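Local coordinates for protein 3-hydroxyadipyl-CoA dehydrogenase (Escherichia coli, PDB 3MOG) that oxidises 3-hydroxyadipyl-CoA to 3-oxoadipyl-CoA with NAD+ as hydride acceptor, a step in the breakdown of phenylacetate, at residues G14-G19 with N145-M150; L115-T120 with A139-F144; E154-L159 with P187-N192; E214-A219 with G229-T234; Q413-A418 with G428-G433. One frame throughout, in Å; residues are numbered along the deposited sequence.

Contact 1 of 5, residues G14-G19 with N145-M150; sequences GTMGAG and NPAPVM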
# COMPACT_ATOMS: atom_id res chain seq x y z
N GLY C 14 15.08 6.93 -33.58
CA GLY C 14 14.56 8.06 -32.79
C GLY C 14 15.66 8.95 -32.22
O GLY C 14 16.84 8.78 -32.56
N THR C 15 15.29 9.88 -31.34
CA THR C 15 16.26 10.83 -30.77
C THR C 15 17.41 10.13 -30.09
O THR C 15 18.57 10.50 -30.30
CB THR C 15 15.63 11.81 -29.73
OG1 THR C 15 14.32 12.19 -30.13
CG2 THR C 15 16.49 13.06 -29.60
N MET C 16 17.10 9.13 -29.27
CA MET C 16 18.12 8.43 -28.51
C MET C 16 19.03 7.59 -29.40
O MET C 16 20.24 7.72 -29.32
CB MET C 16 17.54 7.64 -27.32
CG MET C 16 16.98 8.52 -26.15
SD MET C 16 18.01 9.95 -25.66
CE MET C 16 19.37 9.09 -24.88
N GLY C 17 18.46 6.80 -30.31
CA GLY C 17 19.26 6.01 -31.25
C GLY C 17 20.22 6.85 -32.10
O GLY C 17 21.43 6.55 -32.19
N ALA C 18 19.70 7.92 -32.67
CA ALA C 18 20.46 8.83 -33.51
C ALA C 18 21.57 9.52 -32.73
O ALA C 18 22.69 9.67 -33.22
CB ALA C 18 19.52 9.87 -34.13
N GLY C 19 21.26 9.90 -31.49
CA GLY C 19 22.20 10.55 -30.61
C GLY C 19 23.27 9.60 -30.12
O GLY C 19 24.43 9.99 -29.96
N ASN C 145 19.06 12.09 -22.63
CA ASN C 145 18.74 13.09 -23.66
C ASN C 145 19.29 14.50 -23.37
O ASN C 145 19.05 15.04 -22.29
CB ASN C 145 17.22 13.18 -23.79
CG ASN C 145 16.74 13.60 -25.17
OD1 ASN C 145 15.54 13.57 -25.44
ND2 ASN C 145 17.65 13.97 -26.06
N PRO C 146 20.04 15.09 -24.33
CA PRO C 146 20.53 14.49 -25.57
C PRO C 146 21.84 13.76 -25.38
O PRO C 146 22.78 14.31 -24.78
CB PRO C 146 20.66 15.68 -26.54
CG PRO C 146 20.19 16.89 -25.78
CD PRO C 146 20.27 16.55 -24.32
N ALA C 147 21.90 12.53 -25.88
CA ALA C 147 23.10 11.69 -25.75
C ALA C 147 24.45 12.34 -26.10
O ALA C 147 25.42 12.08 -25.38
CB ALA C 147 22.94 10.37 -26.46
N PRO C 148 24.53 13.17 -27.18
CA PRO C 148 25.83 13.79 -27.44
C PRO C 148 26.27 14.83 -26.41
O PRO C 148 27.46 15.08 -26.27
CB PRO C 148 25.66 14.46 -28.81
CG PRO C 148 24.51 13.77 -29.44
CD PRO C 148 23.60 13.41 -28.31
N VAL C 149 25.31 15.41 -25.69
CA VAL C 149 25.63 16.42 -24.68
C VAL C 149 25.81 15.83 -23.26
O VAL C 149 26.84 16.07 -22.63
CB VAL C 149 24.61 17.60 -24.69
CG1 VAL C 149 25.02 18.68 -23.70
CG2 VAL C 149 24.51 18.20 -26.09
N MET C 150 24.84 15.05 -22.80
CA MET C 150 24.81 14.49 -21.42
C MET C 150 25.96 13.52 -21.12
O MET C 150 26.19 12.57 -21.86
CB MET C 150 23.45 13.82 -21.16
CG MET C 150 22.24 14.79 -21.23
SD MET C 150 22.31 16.21 -20.08
CE MET C 150 21.89 15.42 -18.55
O HOH W 1 20.31 11.93 -28.23

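Contact 2 of 5, residues L115-T120 with A139-F144; sequences LLTTNT and AGLHFF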
# COMPACT_ATOMS: atom_id res chain seq x y z
N LEU C 115 28.38 -7.97 -27.14
CA LEU C 115 27.64 -7.33 -26.06
C LEU C 115 26.30 -6.83 -26.58
O LEU C 115 26.22 -6.20 -27.63
CB LEU C 115 28.46 -6.18 -25.46
CG LEU C 115 29.97 -6.43 -25.27
CD1 LEU C 115 30.67 -5.17 -24.79
CD2 LEU C 115 30.28 -7.59 -24.32
N LEU C 116 25.23 -7.17 -25.86
CA LEU C 116 23.88 -6.83 -26.29
C LEU C 116 23.26 -5.92 -25.25
O LEU C 116 22.90 -6.34 -24.16
CB LEU C 116 23.03 -8.09 -26.46
CG LEU C 116 23.39 -9.12 -27.54
CD1 LEU C 116 22.35 -10.25 -27.56
CD2 LEU C 116 23.53 -8.46 -28.89
N THR C 117 23.15 -4.65 -25.58
CA THR C 117 22.70 -3.72 -24.57
C THR C 117 21.44 -3.00 -24.97
O THR C 117 21.08 -2.95 -26.15
CB THR C 117 23.79 -2.71 -24.21
OG1 THR C 117 24.05 -1.86 -25.33
CG2 THR C 117 25.07 -3.41 -23.81
N THR C 118 20.76 -2.46 -23.97
CA THR C 118 19.58 -1.65 -24.21
C THR C 118 19.67 -0.31 -23.49
O THR C 118 20.26 -0.22 -22.40
CB THR C 118 18.28 -2.40 -23.82
OG1 THR C 118 17.16 -1.52 -23.94
CG2 THR C 118 18.36 -2.92 -22.43
N ASN C 119 19.12 0.72 -24.12
CA ASN C 119 19.07 2.07 -23.57
C ASN C 119 17.87 2.24 -22.64
O ASN C 119 17.65 3.32 -22.13
CB ASN C 119 19.02 3.11 -24.71
CG ASN C 119 18.93 4.56 -24.20
OD1 ASN C 119 19.66 4.97 -23.30
ND2 ASN C 119 18.01 5.33 -24.77
N THR C 120 17.09 1.18 -22.43
CA THR C 120 15.83 1.34 -21.69
C THR C 120 15.98 1.91 -20.29
O THR C 120 16.98 1.66 -19.61
CB THR C 120 15.00 0.03 -21.61
OG1 THR C 120 13.69 0.36 -21.15
CG2 THR C 120 15.62 -0.98 -20.67
N ALA C 139 23.18 -6.43 -20.94
CA ALA C 139 23.38 -5.39 -19.93
C ALA C 139 22.62 -4.15 -20.36
O ALA C 139 22.16 -4.06 -21.48
CB ALA C 139 24.86 -5.06 -19.77
N GLY C 140 22.48 -3.19 -19.46
CA GLY C 140 21.86 -1.91 -19.80
C GLY C 140 22.95 -0.90 -20.03
O GLY C 140 23.94 -0.87 -19.32
N LEU C 141 22.77 -0.07 -21.05
CA LEU C 141 23.67 1.04 -21.30
C LEU C 141 22.78 2.26 -21.46
O LEU C 141 22.29 2.55 -22.55
CB LEU C 141 24.55 0.76 -22.53
CG LEU C 141 25.93 1.43 -22.62
CD1 LEU C 141 26.81 1.01 -21.48
CD2 LEU C 141 26.60 1.11 -23.96
N HIS C 142 22.53 2.94 -20.35
CA HIS C 142 21.48 3.94 -20.29
C HIS C 142 22.00 5.37 -20.41
O HIS C 142 22.55 5.90 -19.46
CB HIS C 142 20.69 3.76 -18.98
CG HIS C 142 19.58 4.74 -18.80
ND1 HIS C 142 19.36 5.40 -17.61
CD2 HIS C 142 18.63 5.19 -19.66
CE1 HIS C 142 18.32 6.20 -17.74
NE2 HIS C 142 17.86 6.10 -18.98
N PHE C 143 21.79 5.97 -21.59
CA PHE C 143 22.22 7.34 -21.88
C PHE C 143 21.10 8.32 -21.54
O PHE C 143 19.96 7.92 -21.33
CB PHE C 143 22.53 7.48 -23.38
CG PHE C 143 23.73 6.69 -23.85
CD1 PHE C 143 23.62 5.33 -24.11
CD2 PHE C 143 24.94 7.32 -24.07
CE1 PHE C 143 24.71 4.60 -24.57
CE2 PHE C 143 26.04 6.60 -24.53
CZ PHE C 143 25.94 5.24 -24.77
N PHE C 144 21.42 9.61 -21.54
CA PHE C 144 20.43 10.63 -21.21
C PHE C 144 20.29 11.62 -22.37
O PHE C 144 21.27 11.91 -23.04
CB PHE C 144 20.80 11.33 -19.89
CG PHE C 144 20.64 10.44 -18.66
CD1 PHE C 144 21.58 9.44 -18.36
CD2 PHE C 144 19.54 10.59 -17.82
CE1 PHE C 144 21.42 8.61 -17.26
CE2 PHE C 144 19.38 9.75 -16.72
CZ PHE C 144 20.33 8.77 -16.43

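Contact 3 of 5, residues E154-L159 with P187-N192; sequences EVVSGL and PGFIVN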
# COMPACT_ATOMS: atom_id res chain seq x y z
N GLU C 154 24.36 5.08 -17.22
CA GLU C 154 24.18 4.06 -16.20
C GLU C 154 24.41 2.70 -16.85
O GLU C 154 23.73 2.34 -17.81
CB GLU C 154 22.77 4.16 -15.61
CG GLU C 154 22.52 5.44 -14.83
CD GLU C 154 21.10 5.54 -14.26
OE1 GLU C 154 20.14 5.56 -15.06
OE2 GLU C 154 20.96 5.61 -13.02
N VAL C 155 25.40 1.98 -16.34
CA VAL C 155 25.75 0.65 -16.84
C VAL C 155 25.04 -0.36 -15.95
O VAL C 155 25.38 -0.54 -14.79
CB VAL C 155 27.27 0.39 -16.82
CG1 VAL C 155 27.57 -1.04 -17.27
CG2 VAL C 155 28.02 1.40 -17.69
N VAL C 156 24.03 -1.02 -16.49
CA VAL C 156 23.09 -1.73 -15.64
C VAL C 156 23.25 -3.24 -15.71
O VAL C 156 23.11 -3.83 -16.79
CB VAL C 156 21.64 -1.37 -15.99
CG1 VAL C 156 20.71 -1.82 -14.88
CG2 VAL C 156 21.52 0.11 -16.20
N SER C 157 23.56 -3.85 -14.57
CA SER C 157 23.65 -5.31 -14.50
C SER C 157 22.29 -5.95 -14.25
O SER C 157 21.57 -5.59 -13.31
CB SER C 157 24.63 -5.78 -13.43
OG SER C 157 25.95 -5.33 -13.69
N GLY C 158 21.93 -6.89 -15.11
CA GLY C 158 20.86 -7.83 -14.80
C GLY C 158 21.45 -8.91 -13.92
O GLY C 158 22.66 -8.93 -13.65
N LEU C 159 20.59 -9.82 -13.48
CA LEU C 159 21.00 -10.95 -12.64
C LEU C 159 22.20 -11.72 -13.20
O LEU C 159 23.15 -12.00 -12.46
CB LEU C 159 19.80 -11.90 -12.46
CG LEU C 159 19.92 -13.14 -11.58
CD1 LEU C 159 20.02 -12.73 -10.11
CD2 LEU C 159 18.73 -14.04 -11.85
N PRO C 187 14.16 -0.96 -10.01
CA PRO C 187 13.28 0.08 -10.55
C PRO C 187 13.86 1.49 -10.42
O PRO C 187 14.20 1.92 -9.31
CB PRO C 187 12.03 -0.02 -9.68
CG PRO C 187 12.03 -1.41 -9.17
CD PRO C 187 13.45 -1.81 -9.04
N GLY C 188 13.94 2.19 -11.55
CA GLY C 188 14.37 3.59 -11.61
C GLY C 188 15.88 3.77 -11.63
O GLY C 188 16.37 4.89 -11.62
N PHE C 189 16.61 2.65 -11.64
CA PHE C 189 18.08 2.60 -11.53
C PHE C 189 18.61 3.47 -10.37
O PHE C 189 18.25 3.24 -9.21
CB PHE C 189 18.75 2.90 -12.88
CG PHE C 189 18.25 2.03 -14.04
CD1 PHE C 189 17.82 0.71 -13.83
CD2 PHE C 189 18.24 2.53 -15.34
CE1 PHE C 189 17.37 -0.08 -14.88
CE2 PHE C 189 17.80 1.75 -16.40
CZ PHE C 189 17.36 0.45 -16.17
N ILE C 190 19.47 4.45 -10.66
CA ILE C 190 19.84 5.46 -9.65
C ILE C 190 19.04 6.74 -9.88
O ILE C 190 18.25 7.15 -9.02
CB ILE C 190 21.33 5.84 -9.68
CG1 ILE C 190 22.24 4.62 -9.54
CG2 ILE C 190 21.67 6.84 -8.57
CD1 ILE C 190 23.68 4.97 -9.94
N VAL C 191 19.24 7.36 -11.04
CA VAL C 191 18.71 8.70 -11.32
C VAL C 191 17.18 8.81 -11.22
O VAL C 191 16.68 9.65 -10.50
CB VAL C 191 19.20 9.25 -12.70
CG1 VAL C 191 18.63 10.64 -12.92
CG2 VAL C 191 20.71 9.28 -12.76
N ASN C 192 16.44 7.96 -11.93
CA ASN C 192 14.97 8.02 -11.89
C ASN C 192 14.39 7.68 -10.52
O ASN C 192 13.30 8.09 -10.19
CB ASN C 192 14.34 7.10 -12.94
CG ASN C 192 14.24 7.73 -14.32
OD1 ASN C 192 14.34 8.94 -14.48
ND2 ASN C 192 14.02 6.89 -15.33
O HOH W 2 17.71 5.98 -14.02

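Contact 4 of 5, residues E214-A219 with G229-T234; sequences EVIDAA and GPLELT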
# COMPACT_ATOMS: atom_id res chain seq x y z
N GLU C 214 5.46 29.14 -8.55
CA GLU C 214 6.60 30.03 -8.79
C GLU C 214 7.45 30.21 -7.55
O GLU C 214 8.66 30.38 -7.64
CB GLU C 214 6.15 31.44 -9.26
CG GLU C 214 5.00 31.48 -10.23
CD GLU C 214 3.65 31.63 -9.54
OE1 GLU C 214 3.44 32.64 -8.83
OE2 GLU C 214 2.79 30.73 -9.72
N VAL C 215 6.81 30.20 -6.39
CA VAL C 215 7.52 30.39 -5.12
C VAL C 215 8.28 29.10 -4.74
O VAL C 215 9.45 29.16 -4.33
CB VAL C 215 6.55 30.91 -4.02
CG1 VAL C 215 7.23 30.97 -2.66
CG2 VAL C 215 6.02 32.30 -4.39
N ILE C 216 7.62 27.95 -4.90
CA ILE C 216 8.25 26.64 -4.70
C ILE C 216 9.46 26.49 -5.61
O ILE C 216 10.55 26.13 -5.14
CB ILE C 216 7.27 25.48 -4.98
CG1 ILE C 216 5.99 25.65 -4.14
CG2 ILE C 216 7.97 24.14 -4.75
CD1 ILE C 216 4.88 24.61 -4.43
N ASP C 217 9.30 26.80 -6.90
CA ASP C 217 10.42 26.75 -7.86
C ASP C 217 11.57 27.71 -7.53
O ASP C 217 12.74 27.40 -7.78
CB ASP C 217 9.93 27.01 -9.29
CG ASP C 217 9.18 25.83 -9.88
OD1 ASP C 217 9.18 24.72 -9.30
OD2 ASP C 217 8.57 26.01 -10.95
N ALA C 218 11.24 28.87 -6.96
CA ALA C 218 12.25 29.88 -6.65
C ALA C 218 13.08 29.49 -5.44
O ALA C 218 14.28 29.72 -5.41
CB ALA C 218 11.61 31.25 -6.45
N ALA C 219 12.43 28.92 -4.44
CA ALA C 219 13.11 28.42 -3.26
C ALA C 219 14.09 27.32 -3.64
O ALA C 219 15.24 27.34 -3.21
CB ALA C 219 12.11 27.89 -2.23
N GLY C 229 13.58 24.71 -10.90
CA GLY C 229 12.57 24.33 -9.92
C GLY C 229 11.80 23.10 -10.38
O GLY C 229 11.63 22.89 -11.59
N PRO C 230 11.35 22.28 -9.43
CA PRO C 230 10.75 20.99 -9.79
C PRO C 230 9.49 21.11 -10.67
O PRO C 230 9.30 20.30 -11.56
CB PRO C 230 10.40 20.37 -8.44
CG PRO C 230 10.20 21.53 -7.53
CD PRO C 230 11.27 22.52 -7.97
N LEU C 231 8.67 22.13 -10.45
CA LEU C 231 7.38 22.21 -11.16
C LEU C 231 7.57 22.69 -12.60
O LEU C 231 7.07 22.07 -13.54
CB LEU C 231 6.37 23.04 -10.37
CG LEU C 231 6.06 22.49 -8.96
CD1 LEU C 231 5.48 23.56 -8.07
CD2 LEU C 231 5.12 21.30 -9.01
N GLU C 232 8.35 23.75 -12.77
CA GLU C 232 8.78 24.16 -14.11
C GLU C 232 9.48 23.04 -14.89
O GLU C 232 9.20 22.85 -16.07
CB GLU C 232 9.67 25.39 -14.02
CG GLU C 232 10.03 25.97 -15.38
CD GLU C 232 10.83 27.25 -15.30
OE1 GLU C 232 10.90 27.85 -14.20
OE2 GLU C 232 11.37 27.66 -16.35
N LEU C 233 10.37 22.29 -14.23
CA LEU C 233 11.03 21.14 -14.85
C LEU C 233 10.04 20.05 -15.27
O LEU C 233 10.20 19.45 -16.32
CB LEU C 233 12.11 20.55 -13.93
CG LEU C 233 13.05 19.45 -14.48
CD1 LEU C 233 13.97 20.01 -15.54
CD2 LEU C 233 13.86 18.82 -13.36
N THR C 234 8.99 19.81 -14.48
CA THR C 234 7.94 18.88 -14.94
C THR C 234 7.19 19.41 -16.18
O THR C 234 6.83 18.61 -17.06
CB THR C 234 6.92 18.49 -13.85
OG1 THR C 234 6.17 19.63 -13.42
CG2 THR C 234 7.61 17.86 -12.66

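Contact 5 of 5, residues Q413-A418 with G428-G433; sequences QDIDTA and GPLAWG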
# COMPACT_ATOMS: atom_id res chain seq x y z
N GLN C 413 29.86 6.66 -4.24
CA GLN C 413 30.40 7.57 -5.25
C GLN C 413 29.59 7.59 -6.55
O GLN C 413 29.44 8.65 -7.16
CB GLN C 413 31.91 7.37 -5.51
CG GLN C 413 32.33 6.16 -6.32
CD GLN C 413 33.72 6.31 -6.95
OE1 GLN C 413 34.03 7.34 -7.56
NE2 GLN C 413 34.54 5.28 -6.82
N ASP C 414 29.03 6.45 -6.95
CA ASP C 414 28.25 6.40 -8.18
C ASP C 414 26.87 7.04 -8.05
O ASP C 414 26.34 7.57 -9.02
CB ASP C 414 28.13 4.98 -8.70
CG ASP C 414 29.39 4.52 -9.42
OD1 ASP C 414 30.33 5.35 -9.60
OD2 ASP C 414 29.44 3.33 -9.79
N ILE C 415 26.32 6.99 -6.84
CA ILE C 415 25.07 7.68 -6.54
C ILE C 415 25.28 9.20 -6.60
O ILE C 415 24.49 9.91 -7.22
CB ILE C 415 24.47 7.20 -5.18
CG1 ILE C 415 24.09 5.70 -5.28
CG2 ILE C 415 23.24 8.03 -4.79
CD1 ILE C 415 23.63 5.06 -3.97
N ASP C 416 26.36 9.69 -6.00
CA ASP C 416 26.68 11.12 -6.06
C ASP C 416 26.88 11.58 -7.51
O ASP C 416 26.27 12.55 -7.96
CB ASP C 416 27.91 11.48 -5.22
CG ASP C 416 27.61 11.54 -3.72
OD1 ASP C 416 26.43 11.66 -3.33
OD2 ASP C 416 28.58 11.47 -2.92
N THR C 417 27.71 10.85 -8.25
CA THR C 417 28.03 11.18 -9.63
C THR C 417 26.78 11.22 -10.50
O THR C 417 26.56 12.19 -11.22
CB THR C 417 29.04 10.20 -10.21
OG1 THR C 417 30.25 10.29 -9.45
CG2 THR C 417 29.34 10.52 -11.66
N ALA C 418 25.95 10.19 -10.38
CA ALA C 418 24.70 10.12 -11.13
C ALA C 418 23.79 11.33 -10.95
O ALA C 418 23.22 11.83 -11.92
CB ALA C 418 23.94 8.84 -10.79
N GLY C 428 26.13 15.88 -5.03
CA GLY C 428 25.61 14.52 -4.90
C GLY C 428 25.00 14.40 -3.51
O GLY C 428 25.54 14.96 -2.55
N PRO C 429 23.89 13.66 -3.38
CA PRO C 429 23.08 13.67 -2.13
C PRO C 429 23.82 13.17 -0.88
O PRO C 429 23.55 13.64 0.23
CB PRO C 429 21.89 12.75 -2.44
CG PRO C 429 22.08 12.29 -3.84
CD PRO C 429 23.45 12.62 -4.32
N LEU C 430 24.74 12.22 -1.06
CA LEU C 430 25.48 11.67 0.07
C LEU C 430 26.52 12.67 0.56
O LEU C 430 26.63 12.89 1.77
CB LEU C 430 26.09 10.32 -0.29
CG LEU C 430 24.95 9.38 -0.73
CD1 LEU C 430 25.41 8.16 -1.46
CD2 LEU C 430 24.10 8.97 0.44
N ALA C 431 27.23 13.30 -0.38
CA ALA C 431 28.16 14.39 -0.07
C ALA C 431 27.40 15.54 0.54
O ALA C 431 27.92 16.22 1.43
CB ALA C 431 28.89 14.87 -1.32
N TRP C 432 26.19 15.75 0.06
CA TRP C 432 25.34 16.81 0.57
C TRP C 432 24.93 16.55 2.02
O TRP C 432 24.95 17.47 2.84
CB TRP C 432 24.09 16.94 -0.29
CG TRP C 432 23.57 18.33 -0.38
CD1 TRP C 432 23.91 19.39 0.43
CD2 TRP C 432 22.60 18.82 -1.29
NE1 TRP C 432 23.22 20.51 0.06
CE2 TRP C 432 22.40 20.19 -1.00
CE3 TRP C 432 21.88 18.24 -2.34
CZ2 TRP C 432 21.51 20.99 -1.72
CZ3 TRP C 432 21.00 19.04 -3.07
CH2 TRP C 432 20.82 20.40 -2.75
N GLY C 433 24.56 15.31 2.32
CA GLY C 433 24.16 14.90 3.67
C GLY C 433 25.30 15.04 4.69
O GLY C 433 25.07 15.46 5.82

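Contact 1 of 5, residues G14-G19 with N145-M150
Met16 reaches from the first turn of helix 15-26 to lie slantwise against Asn145. Its CG is anti to the carbonyl carbon (chi1 -69°), and further bends at chi2 and chi3 bring SD to 3.8 Å from CB of Asn145. The methyl goes on past it and meets the backbone N of Asn145; CE of Met16 is also 4.1 Å from CB of Ala147. A long, flexible, apolar chain suits this place, because it can follow the turning loop with sulphur and methyl alike. Beside it the shorter Thr15 crosses Asn145 at about a right angle: its CG2 stands 3.8 Å from ND2 of Asn145, a van der Waals touch with no hydrogen bond.

One turn later Gly19 has no side chain, and the loop comes in against bare backbone. CB of Ala147 rests 3.8 Å from the carbonyl carbon of Gly19, while the ring of Pro148 lies alongside, its CG 3.8 Å from O of Gly19. No direct hydrogen bond joins the segments. A water does so instead, donating to O of Thr15 and accepting from N of Ala147 at 2.9 Å.

Gly14, at the N-cap, and Gly17 belong to a GxGxxG sequence, consistent with the dinucleotide-binding turn of a Rossmann fold in this NAD-dependent enzyme. The loop follows strand 138-143, turns through a cis peptide before Pro146, and leads to strand 152-157; Ala147 also packs on Ile20 farther along helix 15-26, while Met16 touches Asn119 just beyond strand 115-118.

Contact 2 of 5, residues L115-T120 with A139-F144
Thr117 pairs with Ala139 and Thr118 with Gly140 in parallel register, the two short strands twisted 49° against each other. Their ladder runs from N of Ala139 to O of Leu116 (3.2 Å), from N of Thr118 to O of Ala139, and from N of Leu141 to O of Thr118 (2.9 Å). Beyond the strand end a side chain continues the series. Asn119 has CG anti to its backbone N (chi1 179°), which carries OD1 forward to accept from N of Phe143 at 2.9 Å, nearly along the C=O axis. An amide oxygen thus stands in for a backbone carbonyl where the strand has given way to loop.

Strand 115-118, helix 125-128 and strand 138-143 follow one another as a beta-alpha-beta unit of the Rossmann-type NAD-binding domain; Asn119 lies near the glycine-rich turn and packs on Ile20 of helix 15-26. Thr117 and Leu141 pack obliquely: OG1 of Thr117 lies 3.9 Å from CB of Leu141 and is hydrogen-bonded to O of Val88. Branched threonines suit the extended backbone. Thr118 OG1 takes the N-H of Thr120 at 3.1 Å in an ST turn and also bonds to Glu90.

The imidazole of His142 presents CD2 to O of Asn119 at 3.2 Å, the oxygen near the ring plane. Its ND1 is hydrogen-bonded to Glu154, a pairing consistent with the histidine-glutamate pair of the active site in 3-hydroxyacyl-CoA dehydrogenases.

Contact 3 of 5, residues E154-L159 with P187-N192
Glu154 OE2 receives two consecutive backbone N-H groups, from Ile190 at 3.0 Å and Val191 at 3.2 Å. Both arrive on the syn side of the carboxylate, but from opposite faces of its plane; the bond from Val191 is the straighter, at 170°. The chain of Glu154 runs extended beyond CG, long enough to bring its carboxylate from strand 152-157 to the chain leading into helix 191-194. The other oxygen, OE1, bonds to His142 and also to a water 2.7 Å away, which in turn accepts from N of Asn192.

The contact joins strand 152-157, which lies between strands 138-143 and 179-184 in the NAD-binding sheet, to the chain entering the helical C-terminal domain. Where it turns, Gly188 takes a positive phi, which suits glycine.

Next to the carboxylate the aromatic ring of Phe189 is turned so that the two planes stand 74° apart, with OE1 near the ring edge. Val156 points its CG2 straight onto one face, 4.0 Å from the ring centroid and only 8° off the normal, a CH-pi contact. Its other methyl, CG1, meets CE1 of Phe189 at 3.8 Å. The branched valine can thus touch the flat ring with both methyls.

Contact 4 of 5, residues E214-A219 with G229-T234
Within the helical C-terminal domain of the 3-hydroxyacyl-CoA dehydrogenase family, Asp217 of helix 213-223 sets its carboxylate against the opening turn of helix 230-237. OD1 accepts from N of Leu231 and OD2 from N of Glu232, each bond 2.9 Å long and each on the syn side. Two neighbouring N-H groups, without acceptors in the helix itself, are thereby satisfied by one short acidic side chain, and the positive end of the helix dipole would favour its charge. CG of Asp217 is anti to the carbonyl carbon (chi1 -74°), which aims the carboxylate at the first-turn N-H groups.

Gly229, at the N-cap, lets the backbones come near, its CA 3.8 Å from CA of Asp217; a CB here would point toward helix 213-223 and collide with CB of Asp217. Pro230 suits the position after it, having no N-H to offer; its CD lies 3.3 Å from OD1 of Asp217.

To one side is an apolar patch where the side chains of Ile216 and Leu231 slant across each other, with CD1 of Ile216 3.8 Å from CD1 of Leu231. The helix segments run at 108° to one another.

Farther out, Tyr283 bonds to OD2 of Asp217, and Pro230 packs on Tyr198 and Ala202 of helix 196-207. Glu232 sends its extended chain to a salt bridge of OE2 with Arg289, which may ease the repulsion across the 4.4 Å between OE1 of Glu232 and OD2 of Asp217.

Contact 5 of 5, residues Q413-A418 with G428-G433
Asp416 faces the first turn of helix 429-436 in the second range assigned to the 3-hydroxyacyl-CoA dehydrogenase C-terminal domain, a helical unit, where Gly-Pro-Leu opens the helix as it does at 229-231. Its OD1 is the principal acceptor, taking the N-H of Leu430 at 2.9 Å on the syn lone pair. The N-H of Ala431 is held less firmly: it lies between the two oxygens, with weak bonds to OD1 at 3.5 Å and to OD2 at 3.4 Å. Pro429 N is near OD1 too but carries no hydrogen, so proline costs nothing here. An aspartate fits because its charge would be favoured at the positive end of a helix and its short chain suits the close approach of the backbones. Glycine allows that approach at the N-cap, where a CB would run into CB of Asp416; CA of Gly428 is 3.8 Å from CB of Asp416.

Beside the polar grip, CD1 of Leu430 rests against Ile415, equally near CB and CG2, at 4.0 Å from CB. Leu430 also reaches Leu402 of helix 390-406, so the branched chains close an apolar corner between three helices.

Two further acceptors of helix 412-422 are satisfied. OD2 of Asp414 takes the backbone N-H of Arg182, tying this helix to strand 179-184 of the NAD-binding domain. O of Gln413 accepts from N of Thr417 and, from the opposite face of its plane, from OG1 of Thr417 at 2.9 Å.

In the fold
Contacts 2 and 3 share the NAD-binding sheet through neighbouring strands 138-143 and 152-157, their centres about 10 Å apart. Contact 1 lies beside it, on helix 15-26 and the loop after strand 138-143; its centre is about 13 Å from that of contact 2, whose segments fall between its own along the chain. Contacts 4 and 5 come later, one in each of two ranges of the same C-terminal domain family, with equal spacing from aspartate to the Gly-Pro-Leu helix start (217 to 229, 416 to 428); their centres are about 22 Å apart. Ile190 and Val191 of contact 3 pack on Ala418 of contact 5, so the second C-terminal family domain packs on the junction between the NAD-binding domain and the first C-terminal domain.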